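Local coordinates for protein hexokinase (Schistosoma mansoni, PDB 1BDG) that phosphorylates glucose and other hexoses at the expense of ATP, probably as the first step of glycolysis, and is captured here with glucose bound, at residues D138-S144 against C191-D197; F54-V58 against P146-L152; Y80-S84 against T122-F126. One frame throughout, in Å; residues are numbered along the deposited sequence.

Hexokinase illustrates how a substrate site grows out of the ends of a sheet. Along the chain, contact 3 (80-84 with 122-126) lies within the loop closed by contact 2 (54-58 with 146-152), and contact 1 (138-144 with 191-197) interlocks with contact 2. Contacts 1 and 3 share the five-stranded sheet, their centres about 13 Å apart, and meet through Leu139 and Leu123. Contact 2 is about 11 Å from contact 1, centre to centre, and ties that region to strand 54-55 of the six-stranded sheet. Contacts 2 and 3 do not touch. Glucose lies beside contacts 1 and 2, whereas contact 3 packs a helix on the sheet, away from the sugar, in the predicted small subdomain.

Contact 1 of 3, residues D138-S144 against C191-D197; sequences DLGFTFS and CVAVVND. With GLC (alpha-D-glucopyranose), chain B.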
ATOM      1  N   ASP A 138     -12.901 -19.476  12.402  1.00 21.69           N
ATOM      2  CA  ASP A 138     -12.971 -18.058  12.776  1.00 21.38           C
ATOM      3  C   ASP A 138     -12.073 -17.404  11.748  1.00 21.30           C
ATOM      4  O   ASP A 138     -10.864 -17.623  11.758  1.00 22.16           O
ATOM      5  CB  ASP A 138     -12.403 -17.794  14.177  1.00 21.38           C
ATOM      6  CG  ASP A 138     -13.467 -17.816  15.262  1.00 21.00           C
ATOM      7  OD1 ASP A 138     -14.677 -17.907  14.932  1.00 19.65           O
ATOM      8  OD2 ASP A 138     -13.076 -17.751  16.449  1.00 18.73           O
ATOM      9  N   LEU A 139     -12.660 -16.611  10.866  1.00 20.28           N
ATOM     10  CA  LEU A 139     -11.903 -15.987   9.801  1.00 18.53           C
ATOM     11  C   LEU A 139     -11.411 -14.579  10.114  1.00 19.53           C
ATOM     12  O   LEU A 139     -12.105 -13.801  10.754  1.00 21.73           O
ATOM     13  CB  LEU A 139     -12.744 -16.029   8.519  1.00 16.80           C
ATOM     14  CG  LEU A 139     -12.371 -15.430   7.167  1.00 16.32           C
ATOM     15  CD1 LEU A 139     -13.062 -16.232   6.078  1.00 18.67           C
ATOM     16  CD2 LEU A 139     -12.792 -13.973   7.067  1.00 18.01           C
ATOM     17  N   GLY A 140     -10.158 -14.311   9.762  1.00 19.49           N
ATOM     18  CA  GLY A 140      -9.583 -12.999   9.946  1.00 19.38           C
ATOM     19  C   GLY A 140      -9.586 -12.403   8.550  1.00 19.86           C
ATOM     20  O   GLY A 140      -8.936 -12.936   7.654  1.00 21.03           O
ATOM     21  N   PHE A 141     -10.345 -11.331   8.345  1.00 19.56           N
ATOM     22  CA  PHE A 141     -10.453 -10.681   7.044  1.00 17.26           C
ATOM     23  C   PHE A 141      -9.535  -9.458   6.902  1.00 19.22           C
ATOM     24  O   PHE A 141      -9.768  -8.416   7.518  1.00 20.45           O
ATOM     25  CB  PHE A 141     -11.913 -10.281   6.814  1.00 12.57           C
ATOM     26  CG  PHE A 141     -12.259  -9.933   5.387  1.00 11.74           C
ATOM     27  CD1 PHE A 141     -11.490 -10.383   4.316  1.00  8.50           C
ATOM     28  CD2 PHE A 141     -13.396  -9.171   5.114  1.00  8.51           C
ATOM     29  CE1 PHE A 141     -11.858 -10.074   3.003  1.00  7.81           C
ATOM     30  CE2 PHE A 141     -13.765  -8.863   3.815  1.00  3.92           C
ATOM     31  CZ  PHE A 141     -13.002  -9.311   2.762  1.00  8.49           C
ATOM     32  N   THR A 142      -8.460  -9.603   6.132  1.00 20.51           N
ATOM     33  CA  THR A 142      -7.549  -8.494   5.876  1.00 19.11           C
ATOM     34  C   THR A 142      -8.147  -7.753   4.700  1.00 19.75           C
ATOM     35  O   THR A 142      -7.966  -8.168   3.555  1.00 20.49           O
ATOM     36  CB  THR A 142      -6.170  -9.004   5.478  1.00 19.08           C
ATOM     37  OG1 THR A 142      -5.535  -9.567   6.625  1.00 21.86           O
ATOM     38  CG2 THR A 142      -5.314  -7.894   4.916  1.00 19.61           C
ATOM     39  N   PHE A 143      -8.931  -6.720   4.989  1.00 19.93           N
ATOM     40  CA  PHE A 143      -9.582  -5.923   3.949  1.00 19.85           C
ATOM     41  C   PHE A 143      -8.764  -4.643   3.789  1.00 20.58           C
ATOM     42  O   PHE A 143      -8.904  -3.707   4.575  1.00 22.09           O
ATOM     43  CB  PHE A 143     -11.010  -5.599   4.375  1.00 16.72           C
ATOM     44  CG  PHE A 143     -11.863  -5.034   3.278  1.00 18.34           C
ATOM     45  CD1 PHE A 143     -11.928  -5.660   2.030  1.00 18.74           C
ATOM     46  CD2 PHE A 143     -12.650  -3.908   3.505  1.00 16.90           C
ATOM     47  CE1 PHE A 143     -12.774  -5.174   1.027  1.00 18.11           C
ATOM     48  CE2 PHE A 143     -13.493  -3.415   2.520  1.00 17.80           C
ATOM     49  CZ  PHE A 143     -13.559  -4.053   1.273  1.00 20.65           C
ATOM     50  N   SER A 144      -7.905  -4.613   2.777  1.00 20.92           N
ATOM     51  CA  SER A 144      -7.023  -3.480   2.524  1.00 20.95           C
ATOM     52  C   SER A 144      -7.711  -2.177   2.141  1.00 21.78           C
ATOM     53  O   SER A 144      -7.324  -1.560   1.140  1.00 24.45           O
ATOM     54  CB  SER A 144      -6.042  -3.832   1.407  1.00 19.56           C
ATOM     55  OG  SER A 144      -5.528  -5.134   1.564  1.00 19.41           O
ATOM     56  N   CYS A 191     -16.929 -16.430  13.119  1.00 25.30           N
ATOM     57  CA  CYS A 191     -16.619 -15.015  13.307  1.00 26.30           C
ATOM     58  C   CYS A 191     -15.839 -14.472  12.113  1.00 24.95           C
ATOM     59  O   CYS A 191     -15.471 -15.214  11.187  1.00 27.08           O
ATOM     60  CB  CYS A 191     -15.792 -14.836  14.594  1.00 27.33           C
ATOM     61  SG  CYS A 191     -15.183 -13.135  15.024  1.00 30.70           S
ATOM     62  N   VAL A 192     -15.656 -13.161  12.101  1.00 22.80           N
ATOM     63  CA  VAL A 192     -14.923 -12.479  11.055  1.00 19.65           C
ATOM     64  C   VAL A 192     -14.432 -11.216  11.730  1.00 20.57           C
ATOM     65  O   VAL A 192     -15.214 -10.480  12.342  1.00 22.16           O
ATOM     66  CB  VAL A 192     -15.814 -12.109   9.848  1.00 17.24           C
ATOM     67  CG1 VAL A 192     -15.072 -11.188   8.910  1.00 15.16           C
ATOM     68  CG2 VAL A 192     -16.215 -13.360   9.090  1.00 17.33           C
ATOM     69  N   ALA A 193     -13.118 -11.070  11.768  1.00 18.81           N
ATOM     70  CA  ALA A 193     -12.494  -9.912  12.353  1.00 17.30           C
ATOM     71  C   ALA A 193     -12.021  -9.181  11.115  1.00 17.55           C
ATOM     72  O   ALA A 193     -11.465  -9.797  10.206  1.00 15.53           O
ATOM     73  CB  ALA A 193     -11.307 -10.334  13.204  1.00 14.16           C
ATOM     74  N   VAL A 194     -12.340  -7.899  11.022  1.00 16.53           N
ATOM     75  CA  VAL A 194     -11.912  -7.131   9.881  1.00 15.54           C
ATOM     76  C   VAL A 194     -10.694  -6.378  10.335  1.00 15.15           C
ATOM     77  O   VAL A 194     -10.739  -5.601  11.285  1.00 15.81           O
ATOM     78  CB  VAL A 194     -12.974  -6.146   9.386  1.00 14.13           C
ATOM     79  CG1 VAL A 194     -12.518  -5.527   8.076  1.00 11.82           C
ATOM     80  CG2 VAL A 194     -14.282  -6.871   9.198  1.00 12.95           C
ATOM     81  N   VAL A 195      -9.599  -6.632   9.643  1.00 15.45           N
ATOM     82  CA  VAL A 195      -8.328  -6.016   9.931  1.00 15.04           C
ATOM     83  C   VAL A 195      -7.800  -5.457   8.614  1.00 15.54           C
ATOM     84  O   VAL A 195      -8.054  -6.006   7.535  1.00 16.86           O
ATOM     85  CB  VAL A 195      -7.360  -7.082  10.492  1.00 15.27           C
ATOM     86  CG1 VAL A 195      -5.923  -6.607  10.421  1.00 15.84           C
ATOM     87  CG2 VAL A 195      -7.740  -7.423  11.917  1.00 14.73           C
ATOM     88  N   ASN A 196      -7.154  -4.306   8.695  1.00 15.25           N
ATOM     89  CA  ASN A 196      -6.544  -3.677   7.527  1.00 15.99           C
ATOM     90  C   ASN A 196      -5.169  -4.373   7.292  1.00 15.24           C
ATOM     91  O   ASN A 196      -4.603  -4.981   8.207  1.00 16.05           O
ATOM     92  CB  ASN A 196      -6.380  -2.185   7.822  1.00 14.68           C
ATOM     93  CG  ASN A 196      -5.878  -1.407   6.642  1.00 15.80           C
ATOM     94  OD1 ASN A 196      -4.688  -1.092   6.547  1.00 16.55           O
ATOM     95  ND2 ASN A 196      -6.775  -1.088   5.732  1.00 15.06           N
ATOM     96  N   ASP A 197      -4.625  -4.311   6.088  1.00 14.28           N
ATOM     97  CA  ASP A 197      -3.343  -4.967   5.871  1.00 15.52           C
ATOM     98  C   ASP A 197      -2.223  -4.419   6.748  1.00 17.43           C
ATOM     99  O   ASP A 197      -1.465  -5.194   7.307  1.00 20.84           O
ATOM    100  CB  ASP A 197      -2.934  -5.010   4.388  1.00 15.31           C
ATOM    101  CG  ASP A 197      -2.949  -3.646   3.712  1.00 19.09           C
ATOM    102  OD1 ASP A 197      -2.875  -2.604   4.384  1.00 24.05           O
ATOM    103  OD2 ASP A 197      -3.015  -3.607   2.477  1.00 19.96           O
TER
HETATM  104  C1  GLC B 501      -4.580   1.562  -0.146  1.00 16.07           C
HETATM  105  C2  GLC B 501      -5.746   1.307   0.809  1.00 14.99           C
HETATM  106  C3  GLC B 501      -5.223   1.108   2.212  1.00 14.22           C
HETATM  107  C4  GLC B 501      -4.199  -0.013   2.221  1.00 13.69           C
HETATM  108  C5  GLC B 501      -3.088   0.315   1.248  1.00 10.91           C
HETATM  109  C6  GLC B 501      -2.058  -0.795   1.156  1.00 12.85           C
HETATM  110  O1  GLC B 501      -3.894   2.684   0.300  1.00 18.87           O
HETATM  111  O2  GLC B 501      -6.649   2.412   0.804  1.00 13.02           O
HETATM  112  O3  GLC B 501      -6.288   0.782   3.093  1.00 14.67           O
HETATM  113  O4  GLC B 501      -3.679  -0.178   3.519  1.00 13.59           O
HETATM  114  O5  GLC B 501      -3.643   0.482  -0.059  1.00 12.68           O
HETATM  115  O6  GLC B 501      -2.451  -1.787   0.232  1.00 11.31           O
HETATM  116  O   HOH W   1      -9.570  -2.118   6.751  1.00 19.82           O
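Asp197 CG sits between its own backbone N and carbonyl carbon (chi1 53°), a rotation that brings OD2 to 3.1 Å from Ser144 OG, while Asn196 CG is swung anti to the backbone N (chi1 -175°), carrying its amide towards the bound glucose. The carboxylate divides its oxygens between two glucose hydroxyls: OD1 accepts from O4 of the sugar at 2.7 Å, and OD2 from O6 at 2.9 Å. Ser144 OG is also hydrogen-bonded to Leu75 O, so its single proton cannot be assigned to the carboxylate. Asn196 ND2 donates almost straight to glucose O3 at 3.3 Å and to a water that in turn donates to Phe143 O at 2.8 Å; its OD1 is taken up by Thr198 OG1 at the start of helix 197-206.

Behind this site runs a parallel ladder. Val195 N points at Phe141 O over 2.8 Å with an N-H...O angle of 179°, and Phe143 N returns a bond to Val195 O. On one face Leu139 and Val192 lie side by side, CD2 to CG2 4.0 Å.

Strand 189-195 is the outermost of its sheet, and strand 137-143 is flanked on its far side by strand 68-75. Helix 174-183 covers the face of Phe141, Val192 and Val194; helix 435-444 covers that of Thr142 and Val195.

Contact 2 of 3, residues F54-V58 against P146-L152; sequences FPSYV and PCVQKGL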
ATOM      1  N   PHE A  54      -8.218   6.118  11.293  1.00 15.98           N
ATOM      2  CA  PHE A  54      -9.246   5.198  11.778  1.00 13.95           C
ATOM      3  C   PHE A  54      -8.749   4.229  12.851  1.00 14.66           C
ATOM      4  O   PHE A  54      -7.830   3.443  12.594  1.00 15.62           O
ATOM      5  CB  PHE A  54      -9.809   4.342  10.637  1.00 14.25           C
ATOM      6  CG  PHE A  54     -10.383   5.118   9.496  1.00 13.18           C
ATOM      7  CD1 PHE A  54     -11.610   5.749   9.616  1.00 11.37           C
ATOM      8  CD2 PHE A  54      -9.726   5.160   8.274  1.00 10.85           C
ATOM      9  CE1 PHE A  54     -12.179   6.409   8.524  1.00  9.95           C
ATOM     10  CE2 PHE A  54     -10.284   5.811   7.191  1.00 11.23           C
ATOM     11  CZ  PHE A  54     -11.517   6.436   7.316  1.00  9.74           C
ATOM     12  N   PRO A  55      -9.321   4.285  14.069  1.00 13.68           N
ATOM     13  CA  PRO A  55      -8.863   3.345  15.091  1.00 11.06           C
ATOM     14  C   PRO A  55      -9.329   1.967  14.639  1.00 11.49           C
ATOM     15  O   PRO A  55     -10.439   1.819  14.124  1.00 11.53           O
ATOM     16  CB  PRO A  55      -9.611   3.806  16.339  1.00  9.92           C
ATOM     17  CG  PRO A  55     -10.845   4.416  15.787  1.00 11.95           C
ATOM     18  CD  PRO A  55     -10.330   5.201  14.623  1.00 12.27           C
ATOM     19  N   SER A  56      -8.443   0.983  14.748  1.00 11.59           N
ATOM     20  CA  SER A  56      -8.744  -0.384  14.342  1.00 10.08           C
ATOM     21  C   SER A  56      -9.346  -1.230  15.477  1.00 11.33           C
ATOM     22  O   SER A  56      -9.771  -2.368  15.255  1.00 12.49           O
ATOM     23  CB  SER A  56      -7.460  -1.036  13.868  1.00  8.59           C
ATOM     24  OG  SER A  56      -6.583  -1.184  14.969  1.00  9.99           O
ATOM     25  N   TYR A  57      -9.359  -0.680  16.688  1.00 10.07           N
ATOM     26  CA  TYR A  57      -9.861  -1.376  17.866  1.00 10.27           C
ATOM     27  C   TYR A  57      -9.029  -2.600  18.267  1.00 10.88           C
ATOM     28  O   TYR A  57      -9.476  -3.444  19.037  1.00  9.53           O
ATOM     29  CB  TYR A  57     -11.347  -1.707  17.733  1.00 11.77           C
ATOM     30  CG  TYR A  57     -12.245  -0.551  18.074  1.00 11.23           C
ATOM     31  CD1 TYR A  57     -12.625   0.364  17.111  1.00 10.84           C
ATOM     32  CD2 TYR A  57     -12.691  -0.361  19.369  1.00 13.84           C
ATOM     33  CE1 TYR A  57     -13.426   1.442  17.425  1.00 13.31           C
ATOM     34  CE2 TYR A  57     -13.489   0.716  19.698  1.00 15.81           C
ATOM     35  CZ  TYR A  57     -13.857   1.622  18.721  1.00 13.30           C
ATOM     36  OH  TYR A  57     -14.652   2.705  19.042  1.00 14.36           O
ATOM     37  N   VAL A  58      -7.843  -2.721  17.681  1.00 13.42           N
ATOM     38  CA  VAL A  58      -6.924  -3.782  18.059  1.00 15.10           C
ATOM     39  C   VAL A  58      -6.112  -3.034  19.100  1.00 17.29           C
ATOM     40  O   VAL A  58      -5.349  -2.127  18.762  1.00 18.90           O
ATOM     41  CB  VAL A  58      -5.955  -4.189  16.942  1.00 15.69           C
ATOM     42  CG1 VAL A  58      -4.915  -5.140  17.497  1.00 14.59           C
ATOM     43  CG2 VAL A  58      -6.691  -4.867  15.827  1.00 17.62           C
ATOM     44  N   PRO A 146      -9.975   1.640   3.642  1.00 17.48           N
ATOM     45  CA  PRO A 146     -10.367   2.468   4.784  1.00 18.95           C
ATOM     46  C   PRO A 146     -11.749   2.062   5.235  1.00 18.38           C
ATOM     47  O   PRO A 146     -12.682   2.039   4.435  1.00 17.04           O
ATOM     48  CB  PRO A 146     -10.384   3.872   4.193  1.00 18.55           C
ATOM     49  CG  PRO A 146     -10.812   3.632   2.795  1.00 18.97           C
ATOM     50  CD  PRO A 146      -9.977   2.439   2.404  1.00 18.24           C
ATOM     51  N   CYS A 147     -11.857   1.697   6.505  1.00 18.59           N
ATOM     52  CA  CYS A 147     -13.123   1.288   7.116  1.00 17.32           C
ATOM     53  C   CYS A 147     -13.223   1.938   8.488  1.00 16.68           C
ATOM     54  O   CYS A 147     -12.212   2.179   9.143  1.00 16.72           O
ATOM     55  CB  CYS A 147     -13.177  -0.237   7.321  1.00 17.77           C
ATOM     56  SG  CYS A 147     -13.133  -1.276   5.855  1.00 17.32           S
ATOM     57  N   VAL A 148     -14.440   2.240   8.905  1.00 17.06           N
ATOM     58  CA  VAL A 148     -14.702   2.812  10.226  1.00 16.13           C
ATOM     59  C   VAL A 148     -14.959   1.592  11.109  1.00 16.78           C
ATOM     60  O   VAL A 148     -16.003   0.945  10.995  1.00 18.98           O
ATOM     61  CB  VAL A 148     -15.973   3.668  10.209  1.00 14.14           C
ATOM     62  CG1 VAL A 148     -16.336   4.092  11.597  1.00 12.32           C
ATOM     63  CG2 VAL A 148     -15.803   4.845   9.297  1.00 10.40           C
ATOM     64  N   GLN A 149     -13.989   1.240  11.938  1.00 19.08           N
ATOM     65  CA  GLN A 149     -14.118   0.081  12.811  1.00 18.55           C
ATOM     66  C   GLN A 149     -15.008   0.373  13.995  1.00 20.68           C
ATOM     67  O   GLN A 149     -14.799   1.369  14.695  1.00 21.25           O
ATOM     68  CB  GLN A 149     -12.747  -0.348  13.347  1.00 18.20           C
ATOM     69  CG  GLN A 149     -11.783  -0.902  12.305  1.00 18.07           C
ATOM     70  CD  GLN A 149     -12.226  -2.238  11.731  1.00 16.29           C
ATOM     71  OE1 GLN A 149     -12.156  -2.453  10.528  1.00 15.28           O
ATOM     72  NE2 GLN A 149     -12.695  -3.133  12.590  1.00 16.39           N
ATOM     73  N   LYS A 150     -16.017  -0.470  14.194  1.00 20.22           N
ATOM     74  CA  LYS A 150     -16.906  -0.363  15.349  1.00 19.19           C
ATOM     75  C   LYS A 150     -16.585  -1.701  15.991  1.00 19.67           C
ATOM     76  O   LYS A 150     -17.335  -2.670  15.856  1.00 22.60           O
ATOM     77  CB  LYS A 150     -18.377  -0.332  14.925  1.00 20.75           C
ATOM     78  CG  LYS A 150     -19.175   0.843  15.496  1.00 22.70           C
ATOM     79  CD  LYS A 150     -20.484   0.392  16.135  1.00 24.30           C
ATOM     80  CE  LYS A 150     -21.471  -0.195  15.123  1.00 25.58           C
ATOM     81  NZ  LYS A 150     -22.770  -0.569  15.759  1.00 23.10           N
ATOM     82  N   GLY A 151     -15.437  -1.778  16.647  1.00 17.59           N
ATOM     83  CA  GLY A 151     -15.017  -3.033  17.224  1.00 14.54           C
ATOM     84  C   GLY A 151     -14.401  -3.775  16.056  1.00 16.59           C
ATOM     85  O   GLY A 151     -14.523  -3.320  14.910  1.00 16.06           O
ATOM     86  N   LEU A 152     -13.732  -4.893  16.326  1.00 17.39           N
ATOM     87  CA  LEU A 152     -13.100  -5.688  15.271  1.00 18.39           C
ATOM     88  C   LEU A 152     -14.045  -6.377  14.282  1.00 18.26           C
ATOM     89  O   LEU A 152     -13.740  -6.467  13.095  1.00 20.19           O
ATOM     90  CB  LEU A 152     -12.164  -6.734  15.880  1.00 19.12           C
ATOM     91  CG  LEU A 152     -10.813  -6.243  16.399  1.00 20.59           C
ATOM     92  CD1 LEU A 152     -10.063  -7.430  16.941  1.00 21.96           C
ATOM     93  CD2 LEU A 152      -9.995  -5.582  15.283  1.00 21.17           C
TER
HETATM   94  O   HOH W   2     -12.627   3.213  13.107  1.00 14.44           O
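Gln149 can be followed outward across the backbone of Pro55, Ser56 and Tyr57. Its CB lies 3.3 Å from Pro55 O and also packs against Tyr57 CD1; CG comes next, 3.7 Å from Ser56 CA. A bend at chi2 (-68°) then turns the amide aside, and NE2 makes a weak hydrogen bond to Gly151 O in its own segment. The backbone of Gln149 is joined to Pro55 through a water, which accepts from Gln149 N and donates to Pro55 O.

Two aromatic rings flank the glutamine. Gly151 CA makes a CH-pi contact over one face of the Tyr57 ring, 4.2 Å from its centroid; beyond it Val58 CG2 meets Leu152 CD2. Cys147 O lies over a face of Phe54, 3.5 Å from CG, while Phe54 CE2 packs on Pro146 CB at 3.6 Å. Pro146 also touches the bound glucose and is part of its pocket, so the contact reaches the edge of the substrate site.

Strand 54-55 hydrogen-bonds along strand 243-247 at the edge of the six-stranded sheet, whereas Val148 pairs with Thr156 in the small hairpin of strands 147-150 and 154-157. Ile443 of helix 435-444 covers both Val58 and Leu152, and Val199 of helix 197-206 packs on Ser56 and Val58.

Contact 3 of 3, residues Y80-S84 against T122-F126; sequences YRVLS and TLADF
Val82 and Phe126 form the centre of this strand-to-helix packing. Val82 CG1 lies over one face of the phenyl ring, 4.0 Å from its centroid and 23° off the ring normal, a CH-pi contact displaced towards the CG and CD2 side. The same methyl meets Leu123 CD1 at 3.9 Å. The other branch, CG2, turns to Thr122 CG2 at 3.6 Å, so the forked valine fits among three helix residues at once. With CG anti to the backbone N (chi1 -177°), Phe126 reaches from the helix across to the strand, and its rim meets Ser84: CB lies near the ring plane, 3.8 Å from CE2. At the opposite end of the segment the edge of Tyr80 faces the methyl group of Thr122, although the closeness modelled there is doubtful.

A second shell packs round these groups. Leu73 of strand 68-75 packs on Tyr80 and Val82, and Leu71 on Leu123. Met132, in the loop after the helix, covers both Ser84 and Phe126. Polar ties lie round the packed core: Asp125 OD2 forms a salt bridge with Arg99 and a hydrogen bond with Tyr101 OH, linking the helix to strand 95-101, and Arg81 is salt-bridged to Glu98 of that same strand.

Farther out, strand 80-87 runs antiparallel between strands 68-75 and 95-101, and helix 112-129 lies across them; the short axes of the two segments are 9.2 Å apart and inclined at 40°. Three antiparallel strands, then a helix laid on the sheet and a fourth strand parallel to the first, are the hallmark of the ribonuclease H-like fold of the actin-type ATPase superfamily. Tyr80 directly follows the turn predicted to bind ATP.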
ATOM      1  N   TYR A  80      -4.986 -11.924  -4.200  1.00 24.35           N
ATOM      2  CA  TYR A  80      -5.939 -12.524  -3.285  1.00 21.26           C
ATOM      3  C   TYR A  80      -5.477 -13.828  -2.632  1.00 21.81           C
ATOM      4  O   TYR A  80      -5.496 -14.892  -3.261  1.00 22.15           O
ATOM      5  CB  TYR A  80      -7.255 -12.734  -4.047  1.00 20.07           C
ATOM      6  CG  TYR A  80      -8.335 -13.420  -3.270  1.00 16.83           C
ATOM      7  CD1 TYR A  80      -8.863 -12.852  -2.135  1.00 14.97           C
ATOM      8  CD2 TYR A  80      -8.788 -14.672  -3.650  1.00 20.49           C
ATOM      9  CE1 TYR A  80      -9.809 -13.520  -1.382  1.00 19.32           C
ATOM     10  CE2 TYR A  80      -9.738 -15.349  -2.912  1.00 19.16           C
ATOM     11  CZ  TYR A  80     -10.244 -14.769  -1.775  1.00 21.15           C
ATOM     12  OH  TYR A  80     -11.182 -15.448  -1.020  1.00 24.39           O
ATOM     13  N   ARG A  81      -5.072 -13.755  -1.368  1.00 22.81           N
ATOM     14  CA  ARG A  81      -4.638 -14.955  -0.656  1.00 24.95           C
ATOM     15  C   ARG A  81      -5.693 -15.524   0.279  1.00 24.99           C
ATOM     16  O   ARG A  81      -6.343 -14.793   1.033  1.00 24.79           O
ATOM     17  CB  ARG A  81      -3.352 -14.735   0.140  1.00 25.42           C
ATOM     18  CG  ARG A  81      -2.065 -14.818  -0.668  1.00 29.41           C
ATOM     19  CD  ARG A  81      -0.903 -15.312   0.209  1.00 32.61           C
ATOM     20  NE  ARG A  81      -0.855 -14.636   1.508  1.00 36.12           N
ATOM     21  CZ  ARG A  81       0.062 -14.862   2.451  1.00 36.73           C
ATOM     22  NH1 ARG A  81       1.016 -15.763   2.247  1.00 36.77           N
ATOM     23  NH2 ARG A  81       0.054 -14.146   3.584  1.00 35.41           N
ATOM     24  N   VAL A  82      -5.845 -16.841   0.219  1.00 25.24           N
ATOM     25  CA  VAL A  82      -6.777 -17.575   1.048  1.00 26.20           C
ATOM     26  C   VAL A  82      -5.907 -18.479   1.891  1.00 24.87           C
ATOM     27  O   VAL A  82      -5.273 -19.381   1.368  1.00 25.90           O
ATOM     28  CB  VAL A  82      -7.726 -18.408   0.203  1.00 27.06           C
ATOM     29  CG1 VAL A  82      -8.476 -19.388   1.091  1.00 27.98           C
ATOM     30  CG2 VAL A  82      -8.723 -17.480  -0.507  1.00 27.13           C
ATOM     31  N   LEU A  83      -5.864 -18.218   3.192  1.00 24.66           N
ATOM     32  CA  LEU A  83      -5.006 -18.977   4.091  1.00 23.00           C
ATOM     33  C   LEU A  83      -5.732 -19.795   5.151  1.00 21.97           C
ATOM     34  O   LEU A  83      -6.963 -19.825   5.201  1.00 21.81           O
ATOM     35  CB  LEU A  83      -3.985 -18.047   4.753  1.00 22.58           C
ATOM     36  CG  LEU A  83      -3.210 -17.071   3.856  1.00 22.42           C
ATOM     37  CD1 LEU A  83      -4.134 -15.940   3.438  1.00 20.49           C
ATOM     38  CD2 LEU A  83      -2.005 -16.500   4.584  1.00 18.89           C
ATOM     39  N   SER A  84      -4.944 -20.506   5.948  1.00 21.52           N
ATOM     40  CA  SER A  84      -5.443 -21.364   7.016  1.00 23.55           C
ATOM     41  C   SER A  84      -4.321 -21.410   8.011  1.00 23.45           C
ATOM     42  O   SER A  84      -3.219 -21.847   7.682  1.00 24.12           O
ATOM     43  CB  SER A  84      -5.706 -22.777   6.508  1.00 22.77           C
ATOM     44  OG  SER A  84      -6.214 -23.568   7.562  1.00 22.17           O
ATOM     45  N   THR A 122     -14.590 -19.136  -3.932  1.00 22.87           N
ATOM     46  CA  THR A 122     -13.172 -19.477  -3.834  1.00 23.07           C
ATOM     47  C   THR A 122     -12.763 -20.199  -2.542  1.00 24.10           C
ATOM     48  O   THR A 122     -12.244 -21.320  -2.593  1.00 24.68           O
ATOM     49  CB  THR A 122     -12.333 -18.209  -4.019  1.00 23.09           C
ATOM     50  OG1 THR A 122     -11.935 -18.088  -5.393  1.00 23.33           O
ATOM     51  CG2 THR A 122     -11.124 -18.220  -3.120  1.00 26.21           C
ATOM     52  N   LEU A 123     -12.958 -19.554  -1.392  1.00 24.36           N
ATOM     53  CA  LEU A 123     -12.622 -20.159  -0.093  1.00 23.32           C
ATOM     54  C   LEU A 123     -13.164 -21.589   0.029  1.00 23.12           C
ATOM     55  O   LEU A 123     -12.484 -22.471   0.565  1.00 21.23           O
ATOM     56  CB  LEU A 123     -13.195 -19.306   1.047  1.00 22.36           C
ATOM     57  CG  LEU A 123     -13.242 -19.895   2.459  1.00 21.89           C
ATOM     58  CD1 LEU A 123     -11.832 -20.136   2.976  1.00 22.95           C
ATOM     59  CD2 LEU A 123     -14.001 -18.954   3.379  1.00 20.99           C
ATOM     60  N   ALA A 124     -14.372 -21.808  -0.487  1.00 21.68           N
ATOM     61  CA  ALA A 124     -15.006 -23.123  -0.425  1.00 22.63           C
ATOM     62  C   ALA A 124     -14.129 -24.175  -1.092  1.00 22.43           C
ATOM     63  O   ALA A 124     -13.885 -25.255  -0.519  1.00 20.61           O
ATOM     64  CB  ALA A 124     -16.372 -23.088  -1.083  1.00 23.64           C
ATOM     65  N   ASP A 125     -13.637 -23.840  -2.287  1.00 21.82           N
ATOM     66  CA  ASP A 125     -12.768 -24.739  -3.056  1.00 21.89           C
ATOM     67  C   ASP A 125     -11.624 -25.198  -2.147  1.00 20.63           C
ATOM     68  O   ASP A 125     -11.432 -26.383  -1.921  1.00 19.49           O
ATOM     69  CB  ASP A 125     -12.227 -24.002  -4.284  1.00 21.81           C
ATOM     70  CG  ASP A 125     -11.497 -24.915  -5.247  1.00 23.34           C
ATOM     71  OD1 ASP A 125     -12.168 -25.688  -5.979  1.00 22.47           O
ATOM     72  OD2 ASP A 125     -10.245 -24.851  -5.272  1.00 25.87           O
ATOM     73  N   PHE A 126     -10.949 -24.230  -1.546  1.00 22.74           N
ATOM     74  CA  PHE A 126      -9.831 -24.452  -0.627  1.00 23.03           C
ATOM     75  C   PHE A 126     -10.243 -25.430   0.471  1.00 24.53           C
ATOM     76  O   PHE A 126      -9.563 -26.430   0.713  1.00 26.20           O
ATOM     77  CB  PHE A 126      -9.429 -23.097  -0.028  1.00 21.67           C
ATOM     78  CG  PHE A 126      -8.242 -23.141   0.878  1.00 18.99           C
ATOM     79  CD1 PHE A 126      -6.966 -23.243   0.362  1.00 19.32           C
ATOM     80  CD2 PHE A 126      -8.400 -23.030   2.258  1.00 20.18           C
ATOM     81  CE1 PHE A 126      -5.857 -23.235   1.206  1.00 20.39           C
ATOM     82  CE2 PHE A 126      -7.307 -23.022   3.106  1.00 18.82           C
ATOM     83  CZ  PHE A 126      -6.026 -23.124   2.580  1.00 19.13           C
TER